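Local atomic coordinates of WbbZ protein (Klebsiella pneumoniae subsp. pneumoniae NTUH-K2044, PDB entry 6X1L), a protein that is functionally uncharacterised but belongs to the polysaccharide pyruvyl transferase family of GT-B-like enzymes, and so probably transfers pyruvyl groups to sugars of a polysaccharide. Residues 9-14 with 151-156; 17-22 with 49-54; 122-125 with 129-132; 241-244 with 250-253. All blocks are in the same frame, centred on the assembly; numbering follows the deposited sequence.

Contact 1: 9-14 with 151-156; sequences LKFDLL and AFYLDL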
loop_
_atom_site.group_PDB
_atom_site.type_symbol
_atom_site.label_atom_id
_atom_site.label_comp_id
_atom_site.label_asym_id
_atom_site.label_seq_id
_atom_site.Cartn_x
_atom_site.Cartn_y
_atom_site.Cartn_z
ATOM N N LEU A 9 24.826 -6.572 17.314
ATOM C CA LEU A 9 25.909 -7.468 16.918
ATOM C C LEU A 9 25.664 -8.882 17.428
ATOM O O LEU A 9 25.839 -9.857 16.688
ATOM C CB LEU A 9 27.247 -6.939 17.435
ATOM C CG LEU A 9 28.468 -7.849 17.270
ATOM C CD1 LEU A 9 28.874 -7.975 15.806
ATOM C CD2 LEU A 9 29.628 -7.347 18.117
ATOM N N LYS A 10 25.260 -9.009 18.694
ATOM C CA LYS A 10 24.919 -10.319 19.239
ATOM C C LYS A 10 23.866 -11.011 18.386
ATOM O O LYS A 10 23.959 -12.217 18.124
ATOM C CB LYS A 10 24.428 -10.170 20.679
ATOM C CG LYS A 10 23.825 -11.435 21.259
ATOM C CD LYS A 10 22.966 -11.138 22.476
ATOM C CE LYS A 10 23.795 -10.615 23.632
ATOM N NZ LYS A 10 22.939 -10.312 24.811
ATOM N N PHE A 11 22.867 -10.253 17.925
ATOM C CA PHE A 11 21.775 -10.827 17.149
ATOM C C PHE A 11 22.268 -11.401 15.826
ATOM O O PHE A 11 21.880 -12.511 15.444
ATOM C CB PHE A 11 20.705 -9.758 16.915
ATOM C CG PHE A 11 19.412 -10.291 16.377
ATOM C CD1 PHE A 11 18.629 -11.139 17.138
ATOM C CD2 PHE A 11 18.965 -9.918 15.120
ATOM C CE1 PHE A 11 17.429 -11.622 16.650
ATOM C CE2 PHE A 11 17.767 -10.397 14.624
ATOM C CZ PHE A 11 16.996 -11.247 15.391
ATOM N N ASP A 12 23.123 -10.661 15.113
ATOM C CA ASP A 12 23.650 -11.139 13.838
ATOM C C ASP A 12 24.416 -12.447 14.016
ATOM O O ASP A 12 24.117 -13.454 13.364
ATOM C CB ASP A 12 24.554 -10.072 13.210
ATOM C CG ASP A 12 23.825 -8.762 12.944
ATOM O OD1 ASP A 12 22.586 -8.717 13.088
ATOM O OD2 ASP A 12 24.499 -7.771 12.593
ATOM N N LEU A 13 25.420 -12.443 14.898
ATOM C CA LEU A 13 26.243 -13.633 15.101
ATOM C C LEU A 13 25.400 -14.823 15.537
ATOM O O LEU A 13 25.632 -15.956 15.098
ATOM C CB LEU A 13 27.331 -13.339 16.134
ATOM C CG LEU A 13 28.325 -12.239 15.758
ATOM C CD1 LEU A 13 29.180 -11.845 16.950
ATOM C CD2 LEU A 13 29.197 -12.689 14.597
ATOM N N LEU A 14 24.403 -14.582 16.386
ATOM C CA LEU A 14 23.581 -15.670 16.904
ATOM C C LEU A 14 22.789 -16.347 15.790
ATOM O O LEU A 14 22.799 -17.577 15.668
ATOM C CB LEU A 14 22.649 -15.131 17.985
ATOM C CG LEU A 14 21.990 -16.109 18.947
ATOM C CD1 LEU A 14 23.029 -16.938 19.696
ATOM C CD2 LEU A 14 21.141 -15.320 19.913
ATOM N N ALA A 151 12.258 -3.718 13.023
ATOM C CA ALA A 151 12.164 -2.526 12.179
ATOM C C ALA A 151 13.353 -1.592 12.352
ATOM O O ALA A 151 13.653 -0.814 11.443
ATOM C CB ALA A 151 10.865 -1.769 12.459
ATOM N N PHE A 152 14.059 -1.657 13.483
ATOM C CA PHE A 152 15.266 -0.848 13.583
ATOM C C PHE A 152 16.367 -1.345 12.655
ATOM O O PHE A 152 17.316 -0.599 12.390
ATOM C CB PHE A 152 15.729 -0.792 15.042
ATOM C CG PHE A 152 14.747 -0.095 15.945
ATOM C CD1 PHE A 152 14.754 1.290 16.063
ATOM C CD2 PHE A 152 13.788 -0.814 16.637
ATOM C CE1 PHE A 152 13.837 1.941 16.870
ATOM C CE2 PHE A 152 12.869 -0.172 17.451
ATOM C CZ PHE A 152 12.893 1.210 17.566
ATOM N N TYR A 153 16.239 -2.561 12.117
ATOM C CA TYR A 153 17.158 -3.084 11.110
ATOM C C TYR A 153 16.808 -2.646 9.692
ATOM O O TYR A 153 17.485 -3.073 8.752
ATOM C CB TYR A 153 17.188 -4.615 11.146
ATOM C CG TYR A 153 18.119 -5.206 12.183
ATOM C CD1 TYR A 153 19.456 -5.447 11.883
ATOM C CD2 TYR A 153 17.660 -5.535 13.450
ATOM C CE1 TYR A 153 20.313 -5.990 12.821
ATOM C CE2 TYR A 153 18.509 -6.080 14.397
ATOM C CZ TYR A 153 19.833 -6.304 14.075
ATOM O OH TYR A 153 20.684 -6.845 15.011
ATOM N N LEU A 154 15.774 -1.828 9.513
ATOM C CA LEU A 154 15.329 -1.465 8.169
ATOM C C LEU A 154 16.425 -0.715 7.422
ATOM O O LEU A 154 16.976 0.268 7.924
ATOM C CB LEU A 154 14.063 -0.615 8.257
ATOM C CG LEU A 154 13.269 -0.362 6.971
ATOM C CD1 LEU A 154 12.584 -1.634 6.504
ATOM C CD2 LEU A 154 12.255 0.744 7.208
ATOM N N ASP A 155 16.746 -1.188 6.217
ATOM C CA ASP A 155 17.718 -0.525 5.345
ATOM C C ASP A 155 17.041 0.691 4.715
ATOM O O ASP A 155 16.624 0.687 3.554
ATOM C CB ASP A 155 18.241 -1.496 4.294
ATOM C CG ASP A 155 19.348 -0.902 3.449
ATOM O OD1 ASP A 155 19.829 0.202 3.785
ATOM O OD2 ASP A 155 19.733 -1.539 2.447
ATOM N N LEU A 156 16.982 1.771 5.500
ATOM C CA LEU A 156 16.036 2.855 5.255
ATOM C C LEU A 156 16.230 3.525 3.898
ATOM O O LEU A 156 15.251 3.951 3.278
ATOM C CB LEU A 156 16.153 3.890 6.376
ATOM C CG LEU A 156 15.164 5.054 6.398
ATOM C CD1 LEU A 156 13.740 4.542 6.543
ATOM C CD2 LEU A 156 15.510 6.012 7.526
#

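Contact 2: 17-22 with 49-54; sequences SYHLSH and NALTYI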
loop_
_atom_site.group_PDB
_atom_site.type_symbol
_atom_site.label_atom_id
_atom_site.label_comp_id
_atom_site.label_asym_id
_atom_site.label_seq_id
_atom_site.Cartn_x
_atom_site.Cartn_y
_atom_site.Cartn_z
ATOM N N SER A 17 24.969 -18.264 13.617
ATOM C CA SER A 17 25.384 -19.513 14.251
ATOM C C SER A 17 24.340 -20.607 14.051
ATOM O O SER A 17 24.685 -21.750 13.735
ATOM C CB SER A 17 25.641 -19.284 15.738
ATOM O OG SER A 17 25.997 -20.498 16.379
ATOM N N TYR A 18 23.057 -20.268 14.209
ATOM C CA TYR A 18 21.998 -21.241 13.963
ATOM C C TYR A 18 21.956 -21.668 12.503
ATOM O O TYR A 18 21.599 -22.813 12.202
ATOM C CB TYR A 18 20.643 -20.663 14.363
ATOM C CG TYR A 18 20.499 -20.336 15.829
ATOM C CD1 TYR A 18 20.939 -21.214 16.808
ATOM C CD2 TYR A 18 19.915 -19.144 16.231
ATOM C CE1 TYR A 18 20.800 -20.911 18.149
ATOM C CE2 TYR A 18 19.774 -18.834 17.563
ATOM C CZ TYR A 18 20.216 -19.715 18.517
ATOM O OH TYR A 18 20.068 -19.393 19.843
ATOM N N HIS A 19 22.310 -20.765 11.587
ATOM C CA HIS A 19 22.215 -21.066 10.162
ATOM C C HIS A 19 23.243 -22.105 9.736
ATOM O O HIS A 19 23.012 -22.847 8.774
ATOM C CB HIS A 19 22.384 -19.782 9.350
ATOM C CG HIS A 19 21.959 -19.908 7.920
ATOM N ND1 HIS A 19 22.851 -20.145 6.896
ATOM C CD2 HIS A 19 20.737 -19.820 7.342
ATOM C CE1 HIS A 19 22.197 -20.201 5.750
ATOM N NE2 HIS A 19 20.913 -20.008 5.993
ATOM N N LEU A 20 24.379 -22.176 10.432
ATOM C CA LEU A 20 25.358 -23.212 10.125
ATOM C C LEU A 20 24.817 -24.601 10.430
ATOM O O LEU A 20 25.147 -25.562 9.726
ATOM C CB LEU A 20 26.647 -22.964 10.907
ATOM C CG LEU A 20 27.438 -21.713 10.524
ATOM C CD1 LEU A 20 28.538 -21.445 11.538
ATOM C CD2 LEU A 20 28.020 -21.862 9.127
ATOM N N SER A 21 23.975 -24.725 11.455
ATOM C CA SER A 21 23.544 -26.029 11.944
ATOM C C SER A 21 22.225 -26.492 11.337
ATOM O O SER A 21 22.046 -27.689 11.095
ATOM C CB SER A 21 23.422 -25.998 13.469
ATOM O OG SER A 21 24.637 -25.578 14.066
ATOM N N HIS A 22 21.292 -25.574 11.095
ATOM C CA HIS A 22 19.960 -25.925 10.632
ATOM C C HIS A 22 19.543 -24.972 9.521
ATOM O O HIS A 22 20.073 -23.867 9.390
ATOM C CB HIS A 22 18.931 -25.872 11.775
ATOM C CG HIS A 22 19.364 -26.588 13.019
ATOM N ND1 HIS A 22 20.137 -25.990 13.991
ATOM C CD2 HIS A 22 19.125 -27.849 13.452
ATOM C CE1 HIS A 22 20.361 -26.853 14.966
ATOM N NE2 HIS A 22 19.758 -27.988 14.665
ATOM N N ASN A 49 23.029 -10.502 6.101
ATOM C CA ASN A 49 23.812 -11.518 6.793
ATOM C C ASN A 49 23.941 -12.807 5.992
ATOM O O ASN A 49 24.333 -13.835 6.554
ATOM C CB ASN A 49 23.202 -11.814 8.164
ATOM C CG ASN A 49 23.354 -10.656 9.134
ATOM O OD1 ASN A 49 22.367 -10.079 9.588
ATOM N ND2 ASN A 49 24.597 -10.314 9.461
ATOM N N ALA A 50 23.622 -12.775 4.694
ATOM C CA ALA A 50 23.709 -13.944 3.817
ATOM C C ALA A 50 22.927 -15.134 4.366
ATOM O O ALA A 50 23.333 -16.285 4.200
ATOM C CB ALA A 50 25.166 -14.344 3.560
ATOM N N LEU A 51 21.804 -14.875 5.027
ATOM C CA LEU A 51 20.999 -15.930 5.635
ATOM C C LEU A 51 19.928 -16.366 4.644
ATOM O O LEU A 51 18.973 -15.625 4.384
ATOM C CB LEU A 51 20.375 -15.449 6.942
ATOM C CG LEU A 51 21.366 -15.034 8.028
ATOM C CD1 LEU A 51 20.623 -14.440 9.209
ATOM C CD2 LEU A 51 22.209 -16.221 8.461
ATOM N N THR A 52 20.084 -17.563 4.090
ATOM C CA THR A 52 19.066 -18.116 3.214
ATOM C C THR A 52 17.968 -18.779 4.034
ATOM O O THR A 52 18.190 -19.240 5.157
ATOM C CB THR A 52 19.674 -19.125 2.239
ATOM O OG1 THR A 52 20.261 -20.206 2.972
ATOM C CG2 THR A 52 20.745 -18.458 1.385
ATOM N N TYR A 53 16.769 -18.817 3.461
ATOM C CA TYR A 53 15.615 -19.387 4.134
ATOM C C TYR A 53 14.684 -19.982 3.089
ATOM O O TYR A 53 14.798 -19.699 1.894
ATOM C CB TYR A 53 14.876 -18.335 4.973
ATOM C CG TYR A 53 14.258 -17.217 4.148
ATOM C CD1 TYR A 53 15.015 -16.118 3.757
ATOM C CD2 TYR A 53 12.923 -17.264 3.763
ATOM C CE1 TYR A 53 14.458 -15.097 3.002
ATOM C CE2 TYR A 53 12.357 -16.243 3.005
ATOM C CZ TYR A 53 13.132 -15.165 2.633
ATOM O OH TYR A 53 12.585 -14.149 1.887
ATOM N N ILE A 54 13.769 -20.824 3.555
ATOM C CA ILE A 54 12.673 -21.296 2.716
ATOM C C ILE A 54 11.382 -20.826 3.371
ATOM O O ILE A 54 11.255 -20.886 4.604
ATOM C CB ILE A 54 12.703 -22.823 2.529
ATOM C CG1 ILE A 54 12.585 -23.546 3.872
ATOM C CG2 ILE A 54 13.970 -23.249 1.801
ATOM C CD1 ILE A 54 12.244 -25.011 3.742
#

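Contact 3: 122-125 with 129-132; sequences VFCR and TFDY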
loop_
_atom_site.group_PDB
_atom_site.type_symbol
_atom_site.label_atom_id
_atom_site.label_comp_id
_atom_site.label_asym_id
_atom_site.label_seq_id
_atom_site.Cartn_x
_atom_site.Cartn_y
_atom_site.Cartn_z
ATOM N N VAL A 122 13.460 -17.515 22.378
ATOM C CA VAL A 122 12.569 -16.359 22.398
ATOM C C VAL A 122 13.399 -15.085 22.370
ATOM O O VAL A 122 14.231 -14.856 23.255
ATOM C CB VAL A 122 11.646 -16.370 23.625
ATOM C CG1 VAL A 122 10.622 -15.246 23.512
ATOM C CG2 VAL A 122 10.962 -17.718 23.768
ATOM N N PHE A 123 13.152 -14.240 21.371
ATOM C CA PHE A 123 13.738 -12.910 21.318
ATOM C C PHE A 123 12.670 -11.898 21.710
ATOM O O PHE A 123 11.579 -11.881 21.129
ATOM C CB PHE A 123 14.299 -12.612 19.928
ATOM C CG PHE A 123 15.527 -13.406 19.597
ATOM C CD1 PHE A 123 16.786 -12.910 19.889
ATOM C CD2 PHE A 123 15.422 -14.657 19.012
ATOM C CE1 PHE A 123 17.921 -13.646 19.600
ATOM C CE2 PHE A 123 16.550 -15.397 18.719
ATOM C CZ PHE A 123 17.803 -14.891 19.014
ATOM N N CYS A 124 12.987 -11.064 22.696
ATOM C CA CYS A 124 12.062 -10.093 23.257
ATOM C C CYS A 124 12.477 -8.692 22.831
ATOM O O CYS A 124 13.662 -8.343 22.886
ATOM C CB CYS A 124 12.038 -10.195 24.783
ATOM S SG CYS A 124 11.958 -11.904 25.380
ATOM N N ARG A 125 11.503 -7.888 22.408
ATOM C CA ARG A 125 11.793 -6.553 21.904
ATOM C C ARG A 125 11.616 -5.464 22.957
ATOM O O ARG A 125 11.722 -4.278 22.626
ATOM C CB ARG A 125 10.934 -6.249 20.669
ATOM C CG ARG A 125 9.444 -6.143 20.925
ATOM C CD ARG A 125 8.699 -5.920 19.600
ATOM N NE ARG A 125 7.275 -5.682 19.807
ATOM C CZ ARG A 125 6.397 -5.523 18.822
ATOM N NH1 ARG A 125 6.797 -5.587 17.559
ATOM N NH2 ARG A 125 5.119 -5.308 19.101
ATOM N N THR A 129 8.523 -8.043 28.264
ATOM C CA THR A 129 8.510 -9.398 27.725
ATOM C C THR A 129 9.729 -10.188 28.190
ATOM O O THR A 129 9.615 -11.368 28.538
ATOM C CB THR A 129 8.445 -9.350 26.196
ATOM O OG1 THR A 129 7.197 -8.772 25.797
ATOM C CG2 THR A 129 8.553 -10.746 25.604
ATOM N N PHE A 130 10.899 -9.545 28.218
ATOM C CA PHE A 130 12.119 -10.235 28.618
ATOM C C PHE A 130 12.028 -10.724 30.058
ATOM O O PHE A 130 12.356 -11.878 30.356
ATOM C CB PHE A 130 13.323 -9.310 28.432
ATOM C CG PHE A 130 14.638 -9.955 28.764
ATOM C CD1 PHE A 130 15.123 -11.002 27.997
ATOM C CD2 PHE A 130 15.391 -9.513 29.838
ATOM C CE1 PHE A 130 16.332 -11.600 28.299
ATOM C CE2 PHE A 130 16.604 -10.109 30.146
ATOM C CZ PHE A 130 17.074 -11.154 29.374
ATOM N N ASP A 131 11.578 -9.858 30.971
ATOM C CA ASP A 131 11.455 -10.266 32.367
ATOM C C ASP A 131 10.359 -11.306 32.550
ATOM O O ASP A 131 10.467 -12.169 33.426
ATOM C CB ASP A 131 11.185 -9.052 33.254
ATOM C CG ASP A 131 12.361 -8.105 33.314
ATOM O OD1 ASP A 131 13.478 -8.526 32.952
ATOM O OD2 ASP A 131 12.171 -6.942 33.727
ATOM N N TYR A 132 9.307 -11.248 31.733
ATOM C CA TYR A 132 8.252 -12.251 31.819
ATOM C C TYR A 132 8.770 -13.628 31.415
ATOM O O TYR A 132 8.643 -14.596 32.177
ATOM C CB TYR A 132 7.065 -11.828 30.949
ATOM C CG TYR A 132 6.057 -12.925 30.698
ATOM C CD1 TYR A 132 5.562 -13.697 31.742
ATOM C CD2 TYR A 132 5.587 -13.176 29.416
ATOM C CE1 TYR A 132 4.642 -14.698 31.512
ATOM C CE2 TYR A 132 4.666 -14.169 29.177
ATOM C CZ TYR A 132 4.195 -14.927 30.227
ATOM O OH TYR A 132 3.276 -15.920 29.986
#

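Contact 4: 241-244 with 250-253; sequences VNFY and KNEA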
loop_
_atom_site.group_PDB
_atom_site.type_symbol
_atom_site.label_atom_id
_atom_site.label_comp_id
_atom_site.label_asym_id
_atom_site.label_seq_id
_atom_site.Cartn_x
_atom_site.Cartn_y
_atom_site.Cartn_z
ATOM N N VAL A 241 8.035 13.313 16.883
ATOM C CA VAL A 241 7.056 12.244 17.047
ATOM C C VAL A 241 6.423 12.343 18.427
ATOM O O VAL A 241 7.130 12.408 19.440
ATOM C CB VAL A 241 7.698 10.861 16.849
ATOM C CG1 VAL A 241 6.646 9.763 16.961
ATOM C CG2 VAL A 241 8.413 10.801 15.513
ATOM N N ASN A 242 5.092 12.339 18.461
ATOM C CA ASN A 242 4.316 12.321 19.699
ATOM C C ASN A 242 3.614 10.968 19.772
ATOM O O ASN A 242 2.616 10.736 19.082
ATOM C CB ASN A 242 3.325 13.480 19.736
ATOM C CG ASN A 242 4.015 14.829 19.730
ATOM O OD1 ASN A 242 4.912 15.080 20.535
ATOM N ND2 ASN A 242 3.614 15.697 18.810
ATOM N N PHE A 243 4.147 10.080 20.605
ATOM C CA PHE A 243 3.727 8.686 20.677
ATOM C C PHE A 243 2.783 8.495 21.860
ATOM O O PHE A 243 3.098 8.905 22.983
ATOM C CB PHE A 243 4.957 7.786 20.814
ATOM C CG PHE A 243 4.700 6.336 20.531
ATOM C CD1 PHE A 243 3.560 5.930 19.861
ATOM C CD2 PHE A 243 5.613 5.373 20.941
ATOM C CE1 PHE A 243 3.336 4.591 19.602
ATOM C CE2 PHE A 243 5.394 4.037 20.689
ATOM C CZ PHE A 243 4.256 3.645 20.016
ATOM N N TYR A 244 1.628 7.860 21.607
ATOM C CA TYR A 244 0.603 7.688 22.629
ATOM C C TYR A 244 0.452 6.218 23.025
ATOM O O TYR A 244 0.723 5.318 22.221
ATOM C CB TYR A 244 -0.747 8.224 22.136
ATOM C CG TYR A 244 -0.802 9.734 22.044
ATOM C CD1 TYR A 244 -0.192 10.410 20.996
ATOM C CD2 TYR A 244 -1.466 10.482 23.008
ATOM C CE1 TYR A 244 -0.239 11.789 20.913
ATOM C CE2 TYR A 244 -1.520 11.859 22.930
ATOM C CZ TYR A 244 -0.906 12.506 21.881
ATOM O OH TYR A 244 -0.957 13.876 21.804
ATOM N N LYS A 250 2.048 -2.119 25.541
ATOM C CA LYS A 250 2.679 -2.517 24.287
ATOM C C LYS A 250 3.532 -1.390 23.716
ATOM O O LYS A 250 4.712 -1.588 23.405
ATOM C CB LYS A 250 1.612 -2.950 23.280
ATOM C CG LYS A 250 1.004 -4.320 23.564
ATOM C CD LYS A 250 -0.468 -4.372 23.168
ATOM C CE LYS A 250 -0.692 -3.907 21.740
ATOM N NZ LYS A 250 -2.145 -3.755 21.431
ATOM N N ASN A 251 2.949 -0.200 23.560
ATOM C CA ASN A 251 3.717 0.932 23.052
ATOM C C ASN A 251 4.755 1.400 24.068
ATOM O O ASN A 251 5.924 1.606 23.720
ATOM C CB ASN A 251 2.775 2.079 22.679
ATOM C CG ASN A 251 1.940 1.775 21.446
ATOM O OD1 ASN A 251 2.179 0.788 20.750
ATOM N ND2 ASN A 251 0.964 2.634 21.163
ATOM N N GLU A 252 4.350 1.563 25.329
ATOM C CA GLU A 252 5.241 2.150 26.328
ATOM C C GLU A 252 6.505 1.318 26.522
ATOM O O GLU A 252 7.598 1.872 26.692
ATOM C CB GLU A 252 4.500 2.323 27.656
ATOM C CG GLU A 252 5.305 3.072 28.716
ATOM C CD GLU A 252 4.534 3.289 30.008
ATOM O OE1 GLU A 252 3.311 3.034 30.024
ATOM O OE2 GLU A 252 5.152 3.713 31.009
ATOM N N ALA A 253 6.383 -0.014 26.490
ATOM C CA ALA A 253 7.546 -0.860 26.744
ATOM C C ALA A 253 8.561 -0.776 25.608
ATOM O O ALA A 253 9.772 -0.777 25.852
ATOM C CB ALA A 253 7.111 -2.307 26.971
#

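Contact 1: 9-14 with 151-156
Phe11 and Tyr153 meet in a small aromatic contact between helix 6-21, which packs on the six-stranded parallel sheet of a GT-B-like two-domain fold, and a 3-10 turn in the long link from strand 144-146 to strand 167-172 of the second sheet. The backbones stay well apart, with Asp12 CA 10.7 Å from Tyr153 CA, and the long tyrosine side chain bridges the distance. Tyr153 suits the place because it is long enough to span this gap, its ring meeting Phe11 and Phe45 while its hydroxyl oxygen reaches the helix at Phe11 CB. The two rings are inclined obliquely, their planes at 42° and their centroids 5.8 Å apart, with Phe11 CD2 lying 3.9 Å from Tyr153 CZ. Phe11 turns its ring toward the turn with CG anti to the backbone N (chi1 -168°), which also brings it edge-to-face against Phe123 of the sheet. Phe45 of helix 33-48 joins the cluster, meeting Tyr153 edge-to-face.

Asp12, one residue further along the helix, runs past Tyr153 in the opposite direction, with carboxylate and ring planes 55° apart. Its OD2 forms a salt bridge with Arg48, which probably helps to stabilise the charge in this buried position. The other carboxylate oxygen, OD1, is 3.6 Å from Tyr153 CE1, and Phe11 CB is 3.5 Å from Tyr153 OH.

Contact 2: 17-22 with 49-54
His19, in the last turn of helix 6-21, reaches across to the loop that leads from a Schellman motif at the end of helix 33-48 into edge strand 53-55. Ala50, with its positive phi, is the C-prime residue that ends helix 33-48 and turns the chain into the loop, which then runs past the histidine. The side chains of His19 and Thr52 cross at about a right angle, and the imidazole donates from NE2 to Thr52 O at 3.0 Å. This bond is noticeably bent, with an N-H...O angle of 137°, yet the acceptor lies in the ring plane and NE2 is tilted only 19° from the carbonyl plane. NE2 also lies in hydrogen-bonding contact with Thr52 OG1 at 3.1 Å, where either group could be the donor. Because NE2 has room for a single hydrogen, the two oxygens share or compete for it, consistent with the bend. Both help to fix the rotation of the ring.

With chi1 at -165°, His19 swings CG anti to the backbone N and extends the ring toward the loop. Leu51 supplies the apolar half: its CD2 branch lies 3.7 Å from both His19 CB and His19 CG, while its CA sits over one ring face, offset toward the rim. Leu51 is buried between helix 6-21 and helix 33-48, touching Leu15 and Phe45, and Phe24 of strand 23-27 meets His19 edge-to-face beside strand 53-55.

Contact 3: 122-125 with 129-132
The end of strand 120-124 and the first turns of helix 127-135 run close together, Cys124 CA being 5.4 Å from Phe130 CA, since only a short connection separates them. The strand residues keep extended backbone angles up to Cys124, Arg125 leaves them at psi 6°, and Thr129 to Tyr132 are already helical. Such proximity calls for a small residue on the strand, and cysteine fits: Cys124 points at the helix and enters between Thr129 and Phe130.

Its sulfur lies 3.6 Å from Thr129 CG2 and equally 3.6 Å from Phe130 CA, while Cys124 CB packs 4.0 Å from Phe130 CB. The contact is thus made by van der Waals packing. Thr129 divides its two branches between different tasks. The methyl CG2, anti to the backbone N, is directed at the cysteine, whereas OG1 is hydrogen-bonded to Glu126 and to the loop residues Ile106 and Arg107, so the buried hydroxyl is satisfied. Phe130, with CG anti to the backbone N (chi1 -178°), lays its ring alongside the sulfur, with Cys124 SG at the ring edge near its plane.

Strand 120-124, helix 127-135 and strand 144-146 form a beta-alpha-beta unit of the six-stranded parallel sheet. Phe130 reaches Val144 and Ile146 of the next strand, and Phe123, pointing away from the helix, stacks on Phe145.

Contact 4: 241-244 with 250-253
Phe243 and Asn251 form the tightly packed part of this contact, where the end of strand 240-243 faces the start of helix 250-259. Their side chains cross at about a right angle, and Phe243 CZ comes within 3.3 Å of Asn251 CG. Ring and amide planes are 33° apart, and the amide carbon lies obliquely to the ring near CZ. Phenylalanine suits this buried place, packing against Leu228 and Ala231 of helix 228-236.

Asparagine is apt because it combines a flat group with two N-H bonds. One runs from Asn251 ND2 to Tyr244 O at 2.9 Å, fairly straight at 156° and in the carbonyl plane; ND2 also bonds Asp226 O, so two main-chain oxygens hold the amide in place. A chi1 of -70°, setting CG anti to the carbonyl carbon, aims the amide at the strand end.

The looser side belongs to Tyr244, which is partly exposed and lends mainly its carbonyl. Its CB points away from the helix, and its ring instead meets Phe173 edge-to-face. Strand 240-243, helix 250-259 and strand 266-268 make up a beta-alpha-beta unit of the four-stranded parallel sheet, a Rossmann-like layout consistent with a GT-B-like fold.

Contacts 1, 2 and 3 gather round the six-stranded parallel sheet, whereas contact 4 belongs to the four-stranded one. Contacts 1 and 2 share helix 6-21, their centres about 14 Å apart. Contact 3, about 17 Å from contact 1 between centres, joins it through Phe123, whose ring touches both Phe11 and Leu14. In sequence, contacts 2 and 3 follow one another within the span bracketed by 9-14 and 151-156, and contact 4 comes last. Contacts 2 and 4 are farthest apart, about 33 Å between centres, on opposite sides of the chain's centre. Contact 1 thus ties the first sheet's helical layer to the link leading into the second, consistent with a two-domain GT-B-like architecture.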